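Local coordinates for protein plasma serine protease inhibitor (Homo sapiens, PDB 3DY0) that inhibits serine proteases irreversibly in plasma and other body fluids in a heparin-dependent manner, its reactive centre loop being cleaved by the target protease, at residues L93-F98 / T115-D120; V149-N154 / E310-A315; N289-H294 / I306-M311. All blocks are in the same frame, centred on the assembly; numbering follows the deposited sequence.

Interaction 1 of 3, residues L93-F98 / T115-D120; sequences LGNALF and TLYLAD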
loop_
_atom_site.group_PDB
_atom_site.type_symbol
_atom_site.label_atom_id
_atom_site.label_comp_id
_atom_site.label_asym_id
_atom_site.label_seq_id
_atom_site.Cartn_x
_atom_site.Cartn_y
_atom_site.Cartn_z
ATOM N N LEU A 93 0.685 9.767 7.446
ATOM C CA LEU A 93 1.470 9.484 6.247
ATOM C C LEU A 93 2.684 10.407 6.290
ATOM O O LEU A 93 2.535 11.617 6.460
ATOM C CB LEU A 93 0.628 9.780 5.005
ATOM C CG LEU A 93 1.198 9.474 3.618
ATOM C CD1 LEU A 93 1.421 7.980 3.461
ATOM C CD2 LEU A 93 0.221 9.983 2.558
ATOM N N GLY A 94 3.882 9.850 6.142
ATOM C CA GLY A 94 5.068 10.688 6.199
ATOM C C GLY A 94 6.264 10.183 5.420
ATOM O O GLY A 94 6.298 9.033 4.977
ATOM N N ASN A 95 7.258 11.055 5.280
ATOM C CA ASN A 95 8.469 10.751 4.526
ATOM C C ASN A 95 9.729 11.205 5.246
ATOM O O ASN A 95 9.708 12.177 6.003
ATOM C CB ASN A 95 8.378 11.444 3.172
ATOM C CG ASN A 95 7.115 11.080 2.438
ATOM O OD1 ASN A 95 6.913 9.919 2.097
ATOM N ND2 ASN A 95 6.245 12.062 2.206
ATOM N N ALA A 96 10.828 10.502 4.995
ATOM C CA ALA A 96 12.097 10.838 5.625
ATOM C C ALA A 96 13.267 10.391 4.766
ATOM O O ALA A 96 13.183 9.401 4.040
ATOM C CB ALA A 96 12.188 10.181 6.999
ATOM N N LEU A 97 14.357 11.143 4.847
ATOM C CA LEU A 97 15.571 10.811 4.120
ATOM C C LEU A 97 16.673 10.551 5.139
ATOM O O LEU A 97 16.922 11.375 6.016
ATOM C CB LEU A 97 16.001 11.968 3.209
ATOM C CG LEU A 97 15.321 12.145 1.852
ATOM C CD1 LEU A 97 15.719 13.491 1.261
ATOM C CD2 LEU A 97 15.735 11.012 0.915
ATOM N N PHE A 98 17.304 9.387 5.040
ATOM C CA PHE A 98 18.420 9.046 5.916
ATOM C C PHE A 98 19.620 9.088 4.984
ATOM O O PHE A 98 19.738 8.272 4.071
ATOM C CB PHE A 98 18.228 7.656 6.517
ATOM C CG PHE A 98 17.108 7.586 7.511
ATOM C CD1 PHE A 98 15.804 7.321 7.098
ATOM C CD2 PHE A 98 17.345 7.834 8.859
ATOM C CE1 PHE A 98 14.756 7.304 8.014
ATOM C CE2 PHE A 98 16.306 7.823 9.784
ATOM C CZ PHE A 98 15.006 7.556 9.358
ATOM N N THR A 115 9.665 20.647 0.989
ATOM C CA THR A 115 8.501 21.457 0.639
ATOM C C THR A 115 7.290 20.680 0.132
ATOM O O THR A 115 6.166 20.902 0.583
ATOM C CB THR A 115 8.870 22.506 -0.426
ATOM O OG1 THR A 115 9.908 23.353 0.081
ATOM C CG2 THR A 115 7.658 23.361 -0.783
ATOM N N LEU A 116 7.521 19.777 -0.814
ATOM C CA LEU A 116 6.444 18.993 -1.398
ATOM C C LEU A 116 6.046 17.770 -0.585
ATOM O O LEU A 116 4.864 17.446 -0.485
ATOM C CB LEU A 116 6.834 18.542 -2.807
ATOM C CG LEU A 116 7.033 19.640 -3.855
ATOM C CD1 LEU A 116 7.628 19.034 -5.115
ATOM C CD2 LEU A 116 5.703 20.315 -4.155
ATOM N N TYR A 117 7.024 17.089 0.002
ATOM C CA TYR A 117 6.716 15.880 0.747
ATOM C C TYR A 117 6.928 15.926 2.256
ATOM O O TYR A 117 6.841 14.897 2.931
ATOM C CB TYR A 117 7.468 14.704 0.113
ATOM C CG TYR A 117 6.951 14.401 -1.280
ATOM C CD1 TYR A 117 7.460 15.062 -2.401
ATOM C CD2 TYR A 117 5.887 13.522 -1.463
ATOM C CE1 TYR A 117 6.914 14.857 -3.668
ATOM C CE2 TYR A 117 5.331 13.311 -2.717
ATOM C CZ TYR A 117 5.845 13.982 -3.815
ATOM O OH TYR A 117 5.258 13.801 -5.048
ATOM N N LEU A 118 7.174 17.126 2.779
ATOM C CA LEU A 118 7.380 17.342 4.211
ATOM C C LEU A 118 8.352 16.320 4.776
ATOM O O LEU A 118 8.185 15.845 5.901
ATOM C CB LEU A 118 6.043 17.234 4.953
ATOM C CG LEU A 118 4.890 18.050 4.366
ATOM C CD1 LEU A 118 3.636 17.858 5.211
ATOM C CD2 LEU A 118 5.284 19.515 4.303
ATOM N N ALA A 119 9.374 15.994 3.995
ATOM C CA ALA A 119 10.345 14.992 4.401
ATOM C C ALA A 119 11.269 15.402 5.532
ATOM O O ALA A 119 11.742 16.534 5.591
ATOM C CB ALA A 119 11.167 14.555 3.199
ATOM N N ASP A 120 11.502 14.456 6.436
ATOM C CA ASP A 120 12.400 14.648 7.561
ATOM C C ASP A 120 13.774 14.274 7.005
ATOM O O ASP A 120 13.880 13.400 6.147
ATOM C CB ASP A 120 12.035 13.690 8.704
ATOM C CG ASP A 120 10.655 13.958 9.293
ATOM O OD1 ASP A 120 10.161 13.101 10.062
ATOM O OD2 ASP A 120 10.067 15.020 9.001
HETATM O O HOH W 1 6.554 13.627 6.493
#

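Interaction 2 of 3, residues V149-N154 / E310-A315; sequences VDLLKN and EMVHKA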
loop_
_atom_site.group_PDB
_atom_site.type_symbol
_atom_site.label_atom_id
_atom_site.label_comp_id
_atom_site.label_asym_id
_atom_site.label_seq_id
_atom_site.Cartn_x
_atom_site.Cartn_y
_atom_site.Cartn_z
ATOM N N VAL A 149 7.817 -3.667 11.975
ATOM C CA VAL A 149 9.079 -3.895 12.664
ATOM C C VAL A 149 10.106 -4.525 11.730
ATOM O O VAL A 149 9.766 -5.338 10.870
ATOM C CB VAL A 149 8.884 -4.814 13.892
ATOM C CG1 VAL A 149 7.907 -4.173 14.867
ATOM C CG2 VAL A 149 8.379 -6.176 13.451
ATOM N N ASP A 150 11.363 -4.137 11.909
ATOM C CA ASP A 150 12.457 -4.652 11.093
ATOM C C ASP A 150 12.248 -4.500 9.586
ATOM O O ASP A 150 12.434 -5.453 8.829
ATOM C CB ASP A 150 12.702 -6.125 11.433
ATOM C CG ASP A 150 13.207 -6.321 12.853
ATOM O OD1 ASP A 150 13.241 -7.479 13.316
ATOM O OD2 ASP A 150 13.576 -5.321 13.504
ATOM N N LEU A 151 11.873 -3.304 9.143
ATOM C CA LEU A 151 11.674 -3.074 7.717
ATOM C C LEU A 151 12.930 -3.494 6.959
ATOM O O LEU A 151 12.861 -4.179 5.939
ATOM C CB LEU A 151 11.401 -1.593 7.439
ATOM C CG LEU A 151 11.309 -1.232 5.953
ATOM C CD1 LEU A 151 10.068 -1.879 5.335
ATOM C CD2 LEU A 151 11.255 0.277 5.795
ATOM N N LEU A 152 14.081 -3.076 7.478
ATOM C CA LEU A 152 15.367 -3.378 6.866
ATOM C C LEU A 152 16.046 -4.587 7.506
ATOM O O LEU A 152 16.136 -4.686 8.728
ATOM C CB LEU A 152 16.298 -2.166 6.987
ATOM C CG LEU A 152 15.798 -0.842 6.401
ATOM C CD1 LEU A 152 16.767 0.275 6.756
ATOM C CD2 LEU A 152 15.649 -0.969 4.896
ATOM N N LYS A 153 16.519 -5.502 6.668
ATOM C CA LYS A 153 17.217 -6.694 7.138
ATOM C C LYS A 153 18.497 -6.908 6.339
ATOM O O LYS A 153 18.504 -6.767 5.119
ATOM C CB LYS A 153 16.321 -7.932 7.012
ATOM C CG LYS A 153 15.176 -7.973 8.008
ATOM C CD LYS A 153 14.374 -9.259 7.873
ATOM C CE LYS A 153 13.262 -9.329 8.908
ATOM N NZ LYS A 153 12.269 -8.233 8.729
ATOM N N ASN A 154 19.574 -7.246 7.044
ATOM C CA ASN A 154 20.876 -7.499 6.435
ATOM C C ASN A 154 21.241 -6.415 5.417
ATOM O O ASN A 154 21.584 -6.710 4.272
ATOM C CB ASN A 154 20.874 -8.878 5.768
ATOM C CG ASN A 154 22.272 -9.390 5.482
ATOM O OD1 ASN A 154 23.131 -9.413 6.366
ATOM N ND2 ASN A 154 22.506 -9.814 4.247
ATOM N N GLU A 310 17.507 -1.449 -4.077
ATOM C CA GLU A 310 16.248 -2.123 -3.817
ATOM C C GLU A 310 15.202 -1.183 -3.237
ATOM O O GLU A 310 15.518 -0.095 -2.753
ATOM C CB GLU A 310 16.473 -3.321 -2.883
ATOM C CG GLU A 310 16.955 -2.988 -1.480
ATOM C CD GLU A 310 17.460 -4.220 -0.737
ATOM O OE1 GLU A 310 18.597 -4.661 -1.011
ATOM O OE2 GLU A 310 16.717 -4.757 0.110
ATOM N N MET A 311 13.945 -1.599 -3.334
ATOM C CA MET A 311 12.837 -0.829 -2.792
ATOM C C MET A 311 12.010 -1.850 -2.036
ATOM O O MET A 311 11.220 -2.587 -2.629
ATOM C CB MET A 311 11.999 -0.204 -3.905
ATOM C CG MET A 311 10.928 0.740 -3.373
ATOM S SD MET A 311 9.863 1.438 -4.644
ATOM C CE MET A 311 10.966 2.630 -5.377
ATOM N N VAL A 312 12.201 -1.894 -0.723
ATOM C CA VAL A 312 11.486 -2.844 0.119
ATOM C C VAL A 312 10.165 -2.282 0.631
ATOM O O VAL A 312 10.076 -1.110 0.998
ATOM C CB VAL A 312 12.358 -3.274 1.323
ATOM C CG1 VAL A 312 13.632 -3.943 0.822
ATOM C CG2 VAL A 312 12.699 -2.072 2.182
ATOM N N HIS A 313 9.138 -3.126 0.646
ATOM C CA HIS A 313 7.816 -2.725 1.117
ATOM C C HIS A 313 7.318 -3.767 2.110
ATOM O O HIS A 313 7.467 -4.968 1.885
ATOM C CB HIS A 313 6.820 -2.637 -0.050
ATOM C CG HIS A 313 5.478 -2.083 0.337
ATOM N ND1 HIS A 313 5.278 -0.750 0.621
ATOM C CD2 HIS A 313 4.277 -2.687 0.505
ATOM C CE1 HIS A 313 4.011 -0.554 0.946
ATOM N NE2 HIS A 313 3.382 -1.713 0.884
ATOM N N LYS A 314 6.742 -3.303 3.212
ATOM C CA LYS A 314 6.178 -4.192 4.218
ATOM C C LYS A 314 4.851 -3.571 4.603
ATOM O O LYS A 314 4.780 -2.371 4.870
ATOM C CB LYS A 314 7.083 -4.278 5.449
ATOM C CG LYS A 314 6.528 -5.150 6.571
ATOM C CD LYS A 314 6.396 -6.599 6.140
ATOM C CE LYS A 314 5.888 -7.470 7.285
ATOM N NZ LYS A 314 6.806 -7.420 8.458
ATOM N N ALA A 315 3.800 -4.383 4.617
ATOM C CA ALA A 315 2.469 -3.904 4.962
ATOM C C ALA A 315 1.757 -4.955 5.803
ATOM O O ALA A 315 1.895 -6.153 5.557
ATOM C CB ALA A 315 1.679 -3.622 3.694
HETATM O O HOH W 2 5.963 -5.857 11.045
HETATM O O HOH W 3 9.538 -6.420 8.352
#

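Interaction 3 of 3, residues N289-H294 / I306-M311; sequences NVFTSH and IQVSEM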
loop_
_atom_site.group_PDB
_atom_site.type_symbol
_atom_site.label_atom_id
_atom_site.label_comp_id
_atom_site.label_asym_id
_atom_site.label_seq_id
_atom_site.Cartn_x
_atom_site.Cartn_y
_atom_site.Cartn_z
ATOM N N ASN A 289 15.070 1.113 -15.342
ATOM C CA ASN A 289 16.355 1.811 -15.383
ATOM C C ASN A 289 16.898 2.303 -14.049
ATOM O O ASN A 289 18.102 2.235 -13.795
ATOM C CB ASN A 289 16.272 2.981 -16.366
ATOM C CG ASN A 289 16.276 2.528 -17.811
ATOM O OD1 ASN A 289 15.693 1.495 -18.157
ATOM N ND2 ASN A 289 16.928 3.305 -18.669
ATOM N N VAL A 290 16.015 2.787 -13.187
ATOM C CA VAL A 290 16.435 3.312 -11.899
ATOM C C VAL A 290 17.161 2.289 -11.015
ATOM O O VAL A 290 17.886 2.662 -10.088
ATOM C CB VAL A 290 15.213 3.903 -11.147
ATOM C CG1 VAL A 290 14.305 2.782 -10.660
ATOM C CG2 VAL A 290 15.672 4.793 -10.005
ATOM N N PHE A 291 16.991 1.005 -11.320
ATOM C CA PHE A 291 17.623 -0.065 -10.547
ATOM C C PHE A 291 18.893 -0.583 -11.209
ATOM O O PHE A 291 19.461 -1.583 -10.762
ATOM C CB PHE A 291 16.654 -1.242 -10.385
ATOM C CG PHE A 291 15.336 -0.866 -9.771
ATOM C CD1 PHE A 291 15.272 -0.397 -8.463
ATOM C CD2 PHE A 291 14.155 -0.984 -10.503
ATOM C CE1 PHE A 291 14.051 -0.048 -7.890
ATOM C CE2 PHE A 291 12.924 -0.633 -9.935
ATOM C CZ PHE A 291 12.877 -0.166 -8.629
ATOM N N THR A 292 19.338 0.093 -12.262
ATOM C CA THR A 292 20.523 -0.346 -12.993
ATOM C C THR A 292 21.677 0.648 -12.937
ATOM O O THR A 292 21.537 1.752 -12.412
ATOM C CB THR A 292 20.189 -0.593 -14.472
ATOM O OG1 THR A 292 19.976 0.659 -15.130
ATOM C CG2 THR A 292 18.934 -1.448 -14.599
ATOM N N SER A 293 22.822 0.253 -13.488
ATOM C CA SER A 293 23.980 1.138 -13.491
ATOM C C SER A 293 23.759 2.263 -14.497
ATOM O O SER A 293 24.553 3.202 -14.576
ATOM C CB SER A 293 25.258 0.367 -13.838
ATOM O OG SER A 293 25.340 0.096 -15.226
ATOM N N HIS A 294 22.679 2.164 -15.267
ATOM C CA HIS A 294 22.345 3.189 -16.252
ATOM C C HIS A 294 21.264 4.118 -15.725
ATOM O O HIS A 294 20.650 4.876 -16.476
ATOM C CB HIS A 294 21.890 2.551 -17.565
ATOM C CG HIS A 294 23.020 2.182 -18.473
ATOM N ND1 HIS A 294 24.048 1.353 -18.078
ATOM C CD2 HIS A 294 23.295 2.544 -19.747
ATOM C CE1 HIS A 294 24.911 1.224 -19.072
ATOM N NE2 HIS A 294 24.476 1.936 -20.096
ATOM N N ILE A 306 25.261 6.257 -9.018
ATOM C CA ILE A 306 24.214 6.211 -8.002
ATOM C C ILE A 306 22.996 5.529 -8.617
ATOM O O ILE A 306 22.567 5.872 -9.720
ATOM C CB ILE A 306 23.815 7.623 -7.506
ATOM C CG1 ILE A 306 22.752 7.498 -6.406
ATOM C CG2 ILE A 306 23.298 8.467 -8.664
ATOM C CD1 ILE A 306 22.341 8.818 -5.781
ATOM N N GLN A 307 22.448 4.556 -7.901
ATOM C CA GLN A 307 21.285 3.820 -8.379
ATOM C C GLN A 307 20.530 3.264 -7.187
ATOM O O GLN A 307 21.024 3.291 -6.065
ATOM C CB GLN A 307 21.732 2.670 -9.284
ATOM C CG GLN A 307 22.731 1.732 -8.620
ATOM C CD GLN A 307 23.445 0.830 -9.611
ATOM O OE1 GLN A 307 22.860 -0.107 -10.158
ATOM N NE2 GLN A 307 24.720 1.115 -9.853
ATOM N N VAL A 308 19.326 2.767 -7.433
ATOM C CA VAL A 308 18.527 2.189 -6.368
ATOM C C VAL A 308 18.800 0.692 -6.353
ATOM O O VAL A 308 18.522 -0.003 -7.329
ATOM C CB VAL A 308 17.024 2.442 -6.603
ATOM C CG1 VAL A 308 16.196 1.714 -5.552
ATOM C CG2 VAL A 308 16.744 3.942 -6.554
ATOM N N SER A 309 19.370 0.208 -5.254
ATOM C CA SER A 309 19.678 -1.212 -5.118
ATOM C C SER A 309 18.402 -2.002 -4.885
ATOM O O SER A 309 18.228 -3.097 -5.421
ATOM C CB SER A 309 20.655 -1.439 -3.959
ATOM O OG SER A 309 20.197 -0.839 -2.762
ATOM N N GLU A 310 17.507 -1.449 -4.077
ATOM C CA GLU A 310 16.248 -2.123 -3.817
ATOM C C GLU A 310 15.202 -1.183 -3.237
ATOM O O GLU A 310 15.518 -0.095 -2.753
ATOM C CB GLU A 310 16.473 -3.321 -2.883
ATOM C CG GLU A 310 16.955 -2.988 -1.480
ATOM C CD GLU A 310 17.460 -4.220 -0.737
ATOM O OE1 GLU A 310 18.597 -4.661 -1.011
ATOM O OE2 GLU A 310 16.717 -4.757 0.110
ATOM N N MET A 311 13.945 -1.599 -3.334
ATOM C CA MET A 311 12.837 -0.829 -2.792
ATOM C C MET A 311 12.010 -1.850 -2.036
ATOM O O MET A 311 11.220 -2.587 -2.629
ATOM C CB MET A 311 11.999 -0.204 -3.905
ATOM C CG MET A 311 10.928 0.740 -3.373
ATOM S SD MET A 311 9.863 1.438 -4.644
ATOM C CE MET A 311 10.966 2.630 -5.377
HETATM O O HOH W 4 19.028 -2.994 -8.351
#

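Interaction 1 of 3, residues L93-F98 / T115-D120
The chain leaves helix 107-117 and at once lies down beside strand 90-99, and three kinds of polar link mark the change. Backbone bonds come first. Asp120 N donates to Asn95 O (2.9 Å), approaching from above the carbonyl plane, and Leu97 N donates a hydrogen bond to Asp120 O at 2.6 Å, a short bond running almost along the C=O axis. Asp120 thus spans Asn95 and Leu97, the register of a parallel bridge centred on Ala96. Two CA-H...O contacts reinforce it, Ala119 CA to Asn95 O and Ala96 CA to Asp120 O.

The second kind is a side-chain grip near the C-terminal end of the helix. Asn95 CG stands beside its own backbone N (chi1 -54°), which aims ND2 at Tyr117 O, 3.0 Å away. The bond is almost straight (175°), lies in the amide plane and meets a carbonyl lone pair; the amide is also held at its other end, where OD1 accepts from Asn165. A water supplies the third link, accepting from Asn95 N and donating to Leu118 O, on the residue whose positive phi takes the chain out of the helical path.

Apolar contact is modest: Ala96 CB rests 3.9 Å from Asp120 CB, and Asn95 CB 4.2 Å from Ala119 CB.

The whole is the closing step of a beta-alpha-beta crossover, strand 90-99, helix 107-117, strand 120-123. Tyr117 OH bonds to His72 on helix 65-81, Met42 of helix 33-45 packs on both Asn95 and Tyr117, and strand 159-172 pairs with the other edge of strand 90-99.

Interaction 2 of 3, residues V149-N154 / E310-A315
Lys314 carries the polar half of this contact, and its side chain can be traced atom by atom. CB lies against the loop, 3.8 Å from Leu151 CD1, and the two side chains run antiparallel alongside one another. CG is anti to the backbone N, after which the chain bends at chi2 (64°) and again at chi4 (-59°). These turns bring NZ alongside the backbone of Val149, where two waters bridge the gap. One accepts from both NZ (3.1 Å) and Val149 N; the other accepts from NZ (2.9 Å) and donates to Val149 O. The ammonium therefore grips both polar atoms of one residue through solvent. Lys153 NZ, 5.5 Å from Lys314 NZ and not in contact with it, donates to Asp150 O on an in-plane lone pair; the waters and the carbonyl would be expected to ease the nearness of two positive charges.

Two residues earlier on the strand the contact is apolar. Val312 CG2 sits 4.1 Å from Leu151 CG and 4.2 Å from Leu152 CD2, Leu152 crossing it at about a right angle.

The leucines are backed by helix 129-143, through Ile136, Asn137 and Val140. The loop following that helix is thus pinned over strand 307-319, which strand 323-335 pairs along one edge.

Interaction 3 of 3, residues N289-H294 / I306-M311
The Phe291 ring has Val290 CG1 over the centre of one face, 3.6 Å above its plane, while Val308 O lies at its edge, in plane, 3.5 Å from CD1. Val308 CG1 flanks the same rim at 3.6 Å from CE1, the two side chains running side by side in the same direction. A second flat group is the Gln307 amide: with CG tucked between the backbone N and the carbonyl carbon (chi1 55°), the chain extends so that OE1 comes 3.1 Å from Thr292 C, a contact with the peptide and not a hydrogen bond. At the His294 ring, Ser293 OG lies in plane at the edge, joined to ND1 by a weak hydrogen bond.

One straight bond ties the backbones: Val308 N donates to Val290 O at 3.0 Å (168°), nearly along the C=O axis. Its apolar complement is Val290 CG2 against Val308 CG2, 3.7 Å apart. Within the loop, Asn289 O receives both Thr292 N and Thr292 OG1, and OG1 in turn accepts from His294 N, an ST turn that fixes the bend after the 3-10 segment 289-291.

Inward, Leu43 of helix 33-45 packs on Val290, Val308 and Met311. Strand 323-335 lines strand 307-319, setting Phe334 against Val308.

Both segments of interaction 1 precede those of interaction 3 and of interaction 2 in the chain, whereas interactions 2 and 3 both end on strand 307-319 and share Glu310 and Met311. Their centres are about 17 Å apart; that of interaction 1 lies about 18 Å from the centre of interaction 2 and about 21 Å from that of interaction 3, without touching them. All three reach one sheet, in which strand 90-99 is followed by strands 159-172, 323-335 and 307-319. In the cleaved serpin fold strand 323-335 corresponds to the inserted reactive centre loop. Interaction 1 therefore lies on one side of that insertion and strand 307-319, with interactions 2 and 3, on the other.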